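Local coordinates for cell wall binding protein cwp8 (Peptoclostridium difficile, PDB 5J6Q), which is a surface protein that probably attaches to the bacterial cell wall through its three CWB2 modules, consistent with a place in the S-layer, at residues I16-R20 and A53-Q57; A217-E221 and L275-K279; E427-M431 and N527-A533; V473-E478 and V490-A494. All blocks are in the same frame, centred on the assembly; numbering follows the deposited sequence.

Interaction 1: residues I16-R20 and A53-Q57; sequences IEEVR and ATQLQ
Arg20 lays its guanidinium over the methyl of Ala53, so that a flat charged group serves as a lid on the smallest side chain of the facing helix. The CB of Ala53 sits 3.5 Å from Arg20 NH1, over one face of the group and displaced toward its rim. The chain of Arg20 starts with CG anti to the backbone N (chi1 -169°) and then folds sharply at chi3, which turns the plane back across the alanine. At the edge, in the plane, lies Glu17 OE2, 3.1 Å from Arg20 NE; this salt bridge, one helical turn back, includes a weak hydrogen bond and helps to hold the guanidinium's rotation. These residues belong to helices 13-24 and 53-61, which run nearly antiparallel; the axes of segments 16-20 and 53-57 approach to 9.5 Å at an angle of 158°. The helices meet mainly through side chains, and beside the arginine the contact is aliphatic. Val19 and Leu56 cross at about a right angle, with Val19 CG2 3.6 Å from Leu56 CD2, while Leu50, from the loop preceding helix 53-61, touches both. Ile16 extends the apolar patch: its CG1 lies 4.3 Å from Leu56 CG. The far end of Ile16 meets Gln57 at roughly a right angle, Ile16 CD1 approaching Gln57 OE1 to 3.3 Å, because Gln57 bends at chi2 and turns its amide toward the isoleucine.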
loop_
_atom_site.group_PDB
_atom_site.type_symbol
_atom_site.label_atom_id
_atom_site.label_comp_id
_atom_site.label_asym_id
_atom_site.label_seq_id
_atom_site.Cartn_x
_atom_site.Cartn_y
_atom_site.Cartn_z
ATOM N N ILE A 16 -20.488 -10.595 21.368
ATOM C CA ILE A 16 -21.231 -11.597 22.093
ATOM C C ILE A 16 -21.865 -11.107 23.489
ATOM O O ILE A 16 -22.990 -11.491 23.811
ATOM C CB ILE A 16 -20.222 -12.673 22.289
ATOM C CG1 ILE A 16 -19.841 -13.253 20.906
ATOM C CG2 ILE A 16 -20.754 -13.722 23.286
ATOM C CD1 ILE A 16 -18.664 -14.266 20.941
ATOM N N GLU A 17 -21.149 -10.268 24.286
ATOM C CA GLU A 17 -21.710 -9.787 25.574
ATOM C C GLU A 17 -22.624 -8.630 25.280
ATOM O O GLU A 17 -23.529 -8.300 26.036
ATOM C CB GLU A 17 -20.590 -9.357 26.527
ATOM C CG GLU A 17 -20.536 -10.231 27.772
ATOM C CD GLU A 17 -21.684 -9.954 28.731
ATOM O OE1 GLU A 17 -21.762 -8.806 29.248
ATOM O OE2 GLU A 17 -22.511 -10.886 28.972
ATOM N N GLU A 18 -22.379 -8.004 24.160
ATOM C CA GLU A 18 -23.226 -6.931 23.694
ATOM C C GLU A 18 -24.594 -7.614 23.415
ATOM O O GLU A 18 -25.669 -7.138 23.811
ATOM C CB GLU A 18 -22.594 -6.328 22.421
ATOM C CG GLU A 18 -21.577 -5.223 22.714
ATOM C CD GLU A 18 -21.024 -4.546 21.460
ATOM O OE1 GLU A 18 -21.446 -4.880 20.333
ATOM O OE2 GLU A 18 -20.150 -3.670 21.615
ATOM N N VAL A 19 -24.536 -8.795 22.763
ATOM C CA VAL A 19 -25.777 -9.488 22.437
ATOM C C VAL A 19 -26.392 -10.114 23.730
ATOM O O VAL A 19 -27.593 -10.065 23.906
ATOM C CB VAL A 19 -25.420 -10.561 21.368
ATOM C CG1 VAL A 19 -26.612 -11.441 21.156
ATOM C CG2 VAL A 19 -24.990 -9.897 20.043
ATOM N N ARG A 20 -25.550 -10.729 24.589
ATOM C CA ARG A 20 -26.033 -11.331 25.843
ATOM C C ARG A 20 -26.873 -10.287 26.616
ATOM O O ARG A 20 -28.008 -10.534 26.994
ATOM C CB ARG A 20 -24.824 -11.876 26.701
ATOM C CG ARG A 20 -25.337 -12.714 27.844
ATOM C CD ARG A 20 -24.309 -13.503 28.635
ATOM N NE ARG A 20 -23.053 -13.766 27.931
ATOM C CZ ARG A 20 -22.746 -14.938 27.386
ATOM N NH1 ARG A 20 -23.598 -15.954 27.447
ATOM N NH2 ARG A 20 -21.587 -15.102 26.773
ATOM N N ALA A 53 -26.862 -16.274 23.963
ATOM C CA ALA A 53 -25.573 -15.900 23.443
ATOM C C ALA A 53 -24.716 -17.035 23.224
ATOM O O ALA A 53 -23.838 -16.972 22.360
ATOM C CB ALA A 53 -24.863 -14.934 24.366
ATOM N N THR A 54 -24.907 -18.108 23.966
ATOM C CA THR A 54 -23.985 -19.197 23.707
ATOM C C THR A 54 -24.197 -19.784 22.217
ATOM O O THR A 54 -23.244 -20.266 21.632
ATOM C CB THR A 54 -24.226 -20.361 24.774
ATOM O OG1 THR A 54 -23.987 -19.792 26.079
ATOM C CG2 THR A 54 -23.280 -21.606 24.607
ATOM N N GLN A 55 -25.403 -19.797 21.662
ATOM C CA GLN A 55 -25.503 -20.361 20.285
ATOM C C GLN A 55 -24.745 -19.336 19.367
ATOM O O GLN A 55 -24.201 -19.735 18.379
ATOM C CB GLN A 55 -26.990 -20.438 19.896
ATOM C CG GLN A 55 -27.208 -20.897 18.373
ATOM C CD GLN A 55 -28.675 -20.875 18.117
ATOM O OE1 GLN A 55 -29.376 -19.788 18.073
ATOM N NE2 GLN A 55 -29.243 -22.000 18.231
ATOM N N LEU A 56 -24.640 -18.005 19.768
ATOM C CA LEU A 56 -23.979 -17.025 18.885
ATOM C C LEU A 56 -22.531 -17.445 18.835
ATOM O O LEU A 56 -21.920 -17.740 17.763
ATOM C CB LEU A 56 -24.157 -15.539 19.399
ATOM C CG LEU A 56 -23.294 -14.474 18.596
ATOM C CD1 LEU A 56 -23.529 -14.615 17.065
ATOM C CD2 LEU A 56 -23.677 -13.056 18.902
ATOM N N GLN A 57 -21.965 -17.508 20.087
ATOM C CA GLN A 57 -20.612 -17.993 20.325
ATOM C C GLN A 57 -20.289 -19.291 19.547
ATOM O O GLN A 57 -19.219 -19.374 18.906
ATOM C CB GLN A 57 -20.432 -18.336 21.812
ATOM C CG GLN A 57 -19.007 -18.711 22.157
ATOM C CD GLN A 57 -18.434 -17.657 23.090
ATOM O OE1 GLN A 57 -17.598 -16.843 22.693
ATOM N NE2 GLN A 57 -18.876 -17.648 24.372
#

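Interaction 2: residues A217-E221 and L275-K279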
loop_
_atom_site.group_PDB
_atom_site.type_symbol
_atom_site.label_atom_id
_atom_site.label_comp_id
_atom_site.label_asym_id
_atom_site.label_seq_id
_atom_site.Cartn_x
_atom_site.Cartn_y
_atom_site.Cartn_z
ATOM N N ALA A 217 -3.798 -14.754 -3.865
ATOM C CA ALA A 217 -4.523 -14.123 -4.934
ATOM C C ALA A 217 -4.972 -12.840 -4.321
ATOM O O ALA A 217 -5.237 -12.813 -3.112
ATOM C CB ALA A 217 -5.719 -14.959 -5.353
ATOM N N LEU A 218 -5.027 -11.782 -5.106
ATOM C CA LEU A 218 -5.454 -10.504 -4.589
ATOM C C LEU A 218 -6.781 -10.251 -5.201
ATOM O O LEU A 218 -6.934 -10.378 -6.396
ATOM C CB LEU A 218 -4.481 -9.347 -4.934
ATOM C CG LEU A 218 -4.603 -8.093 -4.060
ATOM C CD1 LEU A 218 -3.434 -7.165 -4.333
ATOM C CD2 LEU A 218 -5.852 -7.303 -4.370
ATOM N N THR A 219 -7.740 -9.857 -4.398
ATOM C CA THR A 219 -9.082 -9.610 -4.900
ATOM C C THR A 219 -9.548 -8.361 -4.261
ATOM O O THR A 219 -9.021 -7.981 -3.202
ATOM C CB THR A 219 -9.987 -10.845 -4.621
ATOM O OG1 THR A 219 -9.893 -11.169 -3.218
ATOM C CG2 THR A 219 -9.535 -12.083 -5.459
ATOM N N PHE A 220 -10.500 -7.697 -4.883
ATOM C CA PHE A 220 -10.983 -6.427 -4.334
ATOM C C PHE A 220 -12.416 -6.562 -3.831
ATOM O O PHE A 220 -13.117 -7.494 -4.219
ATOM C CB PHE A 220 -10.941 -5.320 -5.395
ATOM C CG PHE A 220 -9.554 -4.976 -5.905
ATOM C CD1 PHE A 220 -9.131 -5.408 -7.150
ATOM C CD2 PHE A 220 -8.686 -4.212 -5.145
ATOM C CE1 PHE A 220 -7.866 -5.081 -7.625
ATOM C CE2 PHE A 220 -7.421 -3.886 -5.622
ATOM C CZ PHE A 220 -7.019 -4.322 -6.858
ATOM N N GLU A 221 -12.854 -5.629 -2.971
ATOM C CA GLU A 221 -14.209 -5.672 -2.454
ATOM C C GLU A 221 -14.566 -4.314 -1.919
ATOM O O GLU A 221 -13.688 -3.479 -1.730
ATOM C CB GLU A 221 -14.352 -6.754 -1.369
ATOM C CG GLU A 221 -14.818 -8.081 -1.949
ATOM C CD GLU A 221 -14.162 -9.271 -1.283
ATOM O OE1 GLU A 221 -14.228 -9.349 -0.036
ATOM O OE2 GLU A 221 -13.580 -10.121 -2.008
ATOM N N LEU A 275 -2.569 -1.533 -7.455
ATOM C CA LEU A 275 -2.894 -2.911 -6.995
ATOM C C LEU A 275 -3.512 -3.768 -8.111
ATOM O O LEU A 275 -3.346 -5.008 -8.093
ATOM C CB LEU A 275 -3.794 -2.825 -5.771
ATOM C CG LEU A 275 -2.975 -2.183 -4.607
ATOM C CD1 LEU A 275 -3.816 -1.980 -3.344
ATOM C CD2 LEU A 275 -1.777 -3.158 -4.348
ATOM N N THR A 276 -4.187 -3.133 -9.080
ATOM C CA THR A 276 -4.786 -3.940 -10.208
ATOM C C THR A 276 -3.613 -4.489 -10.911
ATOM O O THR A 276 -3.566 -5.696 -11.239
ATOM C CB THR A 276 -5.685 -3.038 -11.110
ATOM O OG1 THR A 276 -6.618 -2.402 -10.241
ATOM C CG2 THR A 276 -6.449 -3.833 -12.198
ATOM N N ASP A 277 -2.597 -3.595 -11.146
ATOM C CA ASP A 277 -1.368 -4.118 -11.747
ATOM C C ASP A 277 -0.798 -5.273 -10.951
ATOM O O ASP A 277 -0.463 -6.312 -11.547
ATOM C CB ASP A 277 -0.302 -2.997 -11.889
ATOM C CG ASP A 277 -0.630 -2.100 -13.058
ATOM O OD1 ASP A 277 -1.080 -2.626 -14.084
ATOM O OD2 ASP A 277 -0.466 -0.846 -12.927
ATOM N N VAL A 278 -0.662 -5.129 -9.590
ATOM C CA VAL A 278 -0.141 -6.254 -8.786
ATOM C C VAL A 278 -1.068 -7.492 -8.934
ATOM O O VAL A 278 -0.594 -8.629 -9.062
ATOM C CB VAL A 278 -0.016 -5.952 -7.276
ATOM C CG1 VAL A 278 0.420 -7.220 -6.536
ATOM C CG2 VAL A 278 0.981 -4.810 -7.010
ATOM N N LYS A 279 -2.389 -7.298 -8.899
ATOM C CA LYS A 279 -3.216 -8.517 -9.005
ATOM C C LYS A 279 -3.104 -9.118 -10.414
ATOM O O LYS A 279 -3.038 -10.355 -10.549
ATOM C CB LYS A 279 -4.678 -8.186 -8.661
ATOM C CG LYS A 279 -5.664 -9.259 -9.130
ATOM C CD LYS A 279 -7.102 -8.837 -8.835
ATOM C CE LYS A 279 -8.086 -9.504 -9.773
ATOM N NZ LYS A 279 -9.057 -8.511 -10.301
#
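Phe220 sets the far edge of its ring against Leu275, and Leu218, two residues earlier on the same side of the strand, meets Leu275 and Val278: by this alternation a mixed sheet presents one face to a covering helix in a two-layer arrangement. Strand 217-224 borders the four-stranded sheet and pairs with strand 242-249; helix 265-280 runs over it. The two side chains reach the helix by different conformations. Leu218 places CG anti to its own N (chi1 -161°) and continues extended, which carries its CD1 to 4.3 Å from Leu275 CD2 and 4.4 Å from Val278 CG1. Val212 of helix 203-213 also touches Leu218, so the leucine sits where two helices meet the sheet. Phe220 instead has CG beside the backbone N (chi1 -63°), which turns the ring edge to the helix backbone. Leu275 CB comes to that edge, 3.7 Å from Phe220 CZ, and the amide nitrogen of Thr276 lies near the ring plane as well. One ring face receives Leu218 CD2 from the same strand, offset toward the rim, and the ring of His272, one turn before Thr276 on the helix, also meets the Phe220 ring, their planes about 35° apart. Lys279 CB lies 3.9 Å from Leu218 CB. Thr276 OG1 hydrogen-bonds to His272 O, yet it also stands 3.9 Å from Phe220 CE1.

Interaction 3: residues E427-M431 and N527-A533; sequences EADAM and NGQLVDA. With SO4 (sulfate ion), chain D.
The carboxylate of Glu427 and the amide of Asn527 meet almost perpendicularly, their planes 85° apart. At the edge of the amide, close to its plane, lies Glu427 OE2, which takes a hydrogen bond from Asn527 ND2 at 2.9 Å. The oxygen uses its anti lone pair, the one turned away from OE1, and the bond is moderately straight at 156°. Asn527 OD1 is occupied elsewhere, by Arg498 NH1, so both ends of the amide are held and its flip is settled. Glu427 reaches across with CG tucked over its own backbone, flanked by both N and C (chi1 66°), and a bend at chi2. Next to this polar pair the contact turns apolar. Leu530 points CD1 at the backbone of Ala428, 3.5 Å from its CA, and lies alongside Met431, their ends pointing opposite ways. Met431, folded at chi2 and chi3, brings CE to 3.6 Å from Leu530 CB and CG to 3.5 Å from Ala533 CB. Leu549 of strand 547-549 touches both Met431 and Ala533. On another side, Gln529 NE2 donates to sulfate O1 at 3.2 Å; this ion, probably from the crystallisation liquor, is also bound by Arg294 NE. The arrangement joins two successive CWB2 modules: Ile322 also touches Glu427 and Met431, an interface consistent with three modules packed together through helices 322-327 and 427-430 and the start of helix 531-542.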
loop_
_atom_site.group_PDB
_atom_site.type_symbol
_atom_site.label_atom_id
_atom_site.label_comp_id
_atom_site.label_asym_id
_atom_site.label_seq_id
_atom_site.Cartn_x
_atom_site.Cartn_y
_atom_site.Cartn_z
ATOM N N GLU A 427 34.647 9.324 -7.527
ATOM C CA GLU A 427 33.577 8.292 -7.505
ATOM C C GLU A 427 32.127 8.809 -7.798
ATOM O O GLU A 427 31.365 8.096 -8.395
ATOM C CB GLU A 427 33.584 7.530 -6.196
ATOM C CG GLU A 427 33.222 8.353 -4.987
ATOM C CD GLU A 427 34.322 8.335 -3.947
ATOM O OE1 GLU A 427 35.125 7.375 -3.955
ATOM O OE2 GLU A 427 34.390 9.293 -3.132
ATOM N N ALA A 428 31.785 9.993 -7.389
ATOM C CA ALA A 428 30.483 10.521 -7.645
ATOM C C ALA A 428 30.287 10.771 -9.178
ATOM O O ALA A 428 29.138 10.746 -9.556
ATOM C CB ALA A 428 30.340 11.812 -6.913
ATOM N N ASP A 429 31.400 11.054 -10.007
ATOM C CA ASP A 429 31.293 11.228 -11.479
ATOM C C ASP A 429 31.327 9.891 -12.138
ATOM O O ASP A 429 30.691 9.680 -13.188
ATOM C CB ASP A 429 32.467 12.018 -12.115
ATOM C CG ASP A 429 32.409 13.485 -11.852
ATOM O OD1 ASP A 429 31.292 14.007 -11.496
ATOM O OD2 ASP A 429 33.438 14.135 -11.996
ATOM N N ALA A 430 32.130 9.006 -11.559
ATOM C CA ALA A 430 32.369 7.679 -12.090
ATOM C C ALA A 430 31.172 6.793 -12.056
ATOM O O ALA A 430 30.891 6.180 -13.078
ATOM C CB ALA A 430 33.506 7.038 -11.328
ATOM N N MET A 431 30.456 6.702 -10.900
ATOM C CA MET A 431 29.259 5.908 -10.706
ATOM C C MET A 431 28.240 6.053 -11.826
ATOM O O MET A 431 27.464 5.169 -12.053
ATOM C CB MET A 431 28.586 6.411 -9.472
ATOM C CG MET A 431 27.548 5.550 -9.054
ATOM S SD MET A 431 28.300 4.033 -8.364
ATOM C CE MET A 431 29.332 4.772 -7.103
ATOM N N ASN A 527 29.608 10.528 0.139
ATOM C CA ASN A 527 29.858 9.558 -0.949
ATOM C C ASN A 527 29.589 8.060 -0.606
ATOM O O ASN A 527 29.214 7.265 -1.519
ATOM C CB ASN A 527 31.256 9.792 -1.481
ATOM C CG ASN A 527 31.327 11.097 -2.325
ATOM O OD1 ASN A 527 30.325 11.837 -2.467
ATOM N ND2 ASN A 527 32.445 11.430 -2.953
ATOM N N GLY A 528 29.718 7.677 0.664
ATOM C CA GLY A 528 29.352 6.333 1.046
ATOM C C GLY A 528 27.927 6.003 0.598
ATOM O O GLY A 528 27.614 4.821 0.369
ATOM N N GLN A 529 27.039 7.057 0.401
ATOM C CA GLN A 529 25.650 6.764 -0.001
ATOM C C GLN A 529 25.542 6.351 -1.514
ATOM O O GLN A 529 24.462 6.022 -1.996
ATOM C CB GLN A 529 24.748 7.987 0.294
ATOM C CG GLN A 529 24.556 8.171 1.810
ATOM C CD GLN A 529 23.919 6.983 2.456
ATOM O OE1 GLN A 529 22.859 6.541 2.095
ATOM N NE2 GLN A 529 24.554 6.510 3.513
ATOM N N LEU A 530 26.649 6.389 -2.220
ATOM C CA LEU A 530 26.684 5.954 -3.612
ATOM C C LEU A 530 26.649 4.440 -3.671
ATOM O O LEU A 530 26.559 3.851 -4.781
ATOM C CB LEU A 530 27.944 6.490 -4.303
ATOM C CG LEU A 530 27.795 8.035 -4.628
ATOM C CD1 LEU A 530 29.217 8.399 -5.137
ATOM C CD2 LEU A 530 26.778 8.337 -5.796
ATOM N N VAL A 531 26.660 3.780 -2.495
ATOM C CA VAL A 531 26.692 2.302 -2.542
ATOM C C VAL A 531 25.452 1.717 -3.210
ATOM O O VAL A 531 25.541 0.690 -3.868
ATOM C CB VAL A 531 26.844 1.750 -1.105
ATOM C CG1 VAL A 531 25.650 2.229 -0.254
ATOM C CG2 VAL A 531 26.910 0.203 -1.139
ATOM N N ASP A 532 24.280 2.370 -3.059
ATOM C CA ASP A 532 23.075 1.819 -3.692
ATOM C C ASP A 532 23.240 1.790 -5.260
ATOM O O ASP A 532 22.883 0.823 -5.933
ATOM C CB ASP A 532 21.838 2.652 -3.272
ATOM C CG ASP A 532 21.417 2.396 -1.811
ATOM O OD1 ASP A 532 21.922 1.411 -1.188
ATOM O OD2 ASP A 532 20.603 3.137 -1.313
ATOM N N ALA A 533 23.734 2.875 -5.781
ATOM C CA ALA A 533 23.990 3.075 -7.140
ATOM C C ALA A 533 24.922 1.915 -7.610
ATOM O O ALA A 533 24.615 1.260 -8.599
ATOM C CB ALA A 533 24.652 4.424 -7.354
HETATM S S SO4 D . 22.918 2.844 5.379
HETATM O O1 SO4 D . 23.878 3.988 5.358
HETATM O O2 SO4 D . 22.136 2.866 6.494
HETATM O O3 SO4 D . 23.579 1.612 5.376
HETATM O O4 SO4 D . 22.028 2.923 4.142
#

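Interaction 4: residues V473-E478 and V490-A494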
loop_
_atom_site.group_PDB
_atom_site.type_symbol
_atom_site.label_atom_id
_atom_site.label_comp_id
_atom_site.label_asym_id
_atom_site.label_seq_id
_atom_site.Cartn_x
_atom_site.Cartn_y
_atom_site.Cartn_z
ATOM N N VAL A 473 40.994 13.597 -13.534
ATOM C CA VAL A 473 41.836 12.948 -14.495
ATOM C C VAL A 473 42.588 14.082 -15.137
ATOM O O VAL A 473 42.047 14.850 -15.956
ATOM C CB VAL A 473 41.008 12.135 -15.514
ATOM C CG1 VAL A 473 41.898 11.610 -16.629
ATOM C CG2 VAL A 473 40.328 10.976 -14.803
ATOM N N SER A 474 43.828 14.210 -14.746
ATOM C CA SER A 474 44.703 15.269 -15.264
ATOM C C SER A 474 44.774 15.268 -16.785
ATOM O O SER A 474 44.611 14.228 -17.431
ATOM C CB SER A 474 46.110 15.114 -14.692
ATOM O OG SER A 474 46.856 14.167 -15.441
ATOM N N LYS A 475 45.017 16.456 -17.350
ATOM C CA LYS A 475 45.123 16.674 -18.792
ATOM C C LYS A 475 46.375 15.982 -19.317
ATOM O O LYS A 475 46.511 15.776 -20.509
ATOM C CB LYS A 475 45.142 18.189 -19.077
ATOM C CG LYS A 475 45.361 18.579 -20.531
ATOM C CD LYS A 475 45.510 20.096 -20.622
ATOM C CE LYS A 475 45.598 20.605 -22.040
ATOM N NZ LYS A 475 45.589 22.099 -22.066
ATOM N N GLU A 476 47.281 15.619 -18.415
ATOM C CA GLU A 476 48.507 14.899 -18.768
ATOM C C GLU A 476 48.156 13.425 -19.055
ATOM O O GLU A 476 48.623 12.848 -20.045
ATOM C CB GLU A 476 49.539 14.985 -17.629
ATOM C CG GLU A 476 49.150 15.967 -16.534
ATOM C CD GLU A 476 50.265 16.933 -16.199
ATOM O OE1 GLU A 476 50.782 17.581 -17.131
ATOM O OE2 GLU A 476 50.618 17.040 -15.005
ATOM N N VAL A 477 47.335 12.818 -18.180
ATOM C CA VAL A 477 46.878 11.436 -18.349
ATOM C C VAL A 477 46.125 11.362 -19.661
ATOM O O VAL A 477 46.239 10.406 -20.419
ATOM C CB VAL A 477 45.978 11.039 -17.150
ATOM C CG1 VAL A 477 45.312 9.690 -17.400
ATOM C CG2 VAL A 477 46.810 10.982 -15.875
ATOM N N GLU A 478 45.354 12.406 -19.929
ATOM C CA GLU A 478 44.599 12.525 -21.163
ATOM C C GLU A 478 45.512 12.450 -22.384
ATOM O O GLU A 478 45.237 11.701 -23.320
ATOM C CB GLU A 478 43.877 13.859 -21.178
ATOM C CG GLU A 478 42.870 13.941 -22.295
ATOM C CD GLU A 478 42.302 15.316 -22.423
ATOM O OE1 GLU A 478 42.412 16.090 -21.429
ATOM O OE2 GLU A 478 41.739 15.618 -23.505
ATOM N N VAL A 490 40.182 10.857 -27.654
ATOM C CA VAL A 490 39.530 10.447 -26.426
ATOM C C VAL A 490 38.630 11.559 -25.933
ATOM O O VAL A 490 39.097 12.647 -25.602
ATOM C CB VAL A 490 40.578 10.082 -25.349
ATOM C CG1 VAL A 490 39.888 9.760 -24.030
ATOM C CG2 VAL A 490 41.412 8.892 -25.804
ATOM N N GLU A 491 37.334 11.293 -25.907
ATOM C CA GLU A 491 36.368 12.257 -25.407
ATOM C C GLU A 491 36.340 12.221 -23.871
ATOM O O GLU A 491 36.651 11.196 -23.253
ATOM C CB GLU A 491 34.974 11.937 -25.973
ATOM C CG GLU A 491 33.920 12.986 -25.656
ATOM C CD GLU A 491 32.576 12.660 -26.293
ATOM O OE1 GLU A 491 31.542 13.141 -25.785
ATOM O OE2 GLU A 491 32.554 11.920 -27.304
ATOM N N ARG A 492 35.991 13.354 -23.274
ATOM C CA ARG A 492 35.869 13.521 -21.845
ATOM C C ARG A 492 34.419 13.957 -21.539
ATOM O O ARG A 492 33.936 14.910 -22.129
ATOM C CB ARG A 492 36.885 14.585 -21.385
ATOM C CG ARG A 492 36.619 15.159 -19.988
ATOM C CD ARG A 492 37.597 16.308 -19.657
ATOM N NE ARG A 492 39.018 15.960 -19.800
ATOM C CZ ARG A 492 39.789 15.519 -18.801
ATOM N NH1 ARG A 492 41.076 15.261 -19.006
ATOM N NH2 ARG A 492 39.273 15.332 -17.587
ATOM N N LEU A 493 33.725 13.231 -20.679
ATOM C CA LEU A 493 32.375 13.584 -20.216
ATOM C C LEU A 493 32.631 14.234 -18.809
ATOM O O LEU A 493 33.060 13.517 -17.912
ATOM C CB LEU A 493 31.441 12.333 -20.073
ATOM C CG LEU A 493 30.423 12.138 -21.187
ATOM C CD1 LEU A 493 31.041 12.042 -22.595
ATOM C CD2 LEU A 493 29.713 10.860 -20.909
ATOM N N ALA A 494 32.360 15.539 -18.624
ATOM C CA ALA A 494 32.656 16.199 -17.380
ATOM C C ALA A 494 31.747 17.388 -17.167
ATOM O O ALA A 494 31.797 18.317 -17.953
ATOM C CB ALA A 494 34.123 16.666 -17.412
HETATM O O HOH W 1 38.963 16.799 -23.125
#
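Arg492 and Glu478 both leave their backbones with CG anti to N, at chi1 164° and -169°, and their side chains cross at about a right angle, carboxylate and guanidinium planes 65° apart. Glu478 stays extended, whereas Arg492 turns at chi3 and thereby brings the end of its guanidinium against the turn that leads into helix 475-484. There Arg492 NH1 and NH2 grip a single acceptor, Val473 O, at 3.2 Å and 3.3 Å respectively. The NH2 bond lies in the carbonyl plane on a lone pair; NH1 is tilted from it. Arg492 NH1 also donates to Glu478 OE1 at 2.9 Å, a salt bridge that meets the carboxylate from above its plane. A water accepts weakly from Arg492 NE and donates to Glu478 OE2. Ser474 caps the helix, its OG accepting from Val477 N at 3.1 Å and weakly from Glu476 N. The contact ties helix 475-484 to strand 491-493 within the beta-alpha-beta unit that starts at strand 463-467, and Arg492 NH2 also reaches Gly468 O just after that first strand. With NH1 and NH2 both held and NE in weak contact with water, rotation of the guanidinium should be limited, and the nearby carboxylate should help to stabilise its positive charge at this surface.

How the interactions relate
From the N terminus, interaction 1 closes a loop of about thirty residues by pairing two helices, 13-24 and 53-61. Interaction 2 follows in series, joining strand 217-224 to helix 265-280 within Cwp8 domain 3; the two centres lie about 35 Å apart. Interaction 3 then spans nearly a hundred residues, bringing together two successive CWB2 modules. Interaction 4 is nested inside that span and ties a helix to the strand that follows it in a beta-alpha-beta unit; the nearest atoms of these two are about 6 Å apart, without touching. No contacts cross along the chain. Interactions 1 and 4, with centres about 82 Å apart, lie on opposite sides of the chain's centre, as suits an elongated molecule.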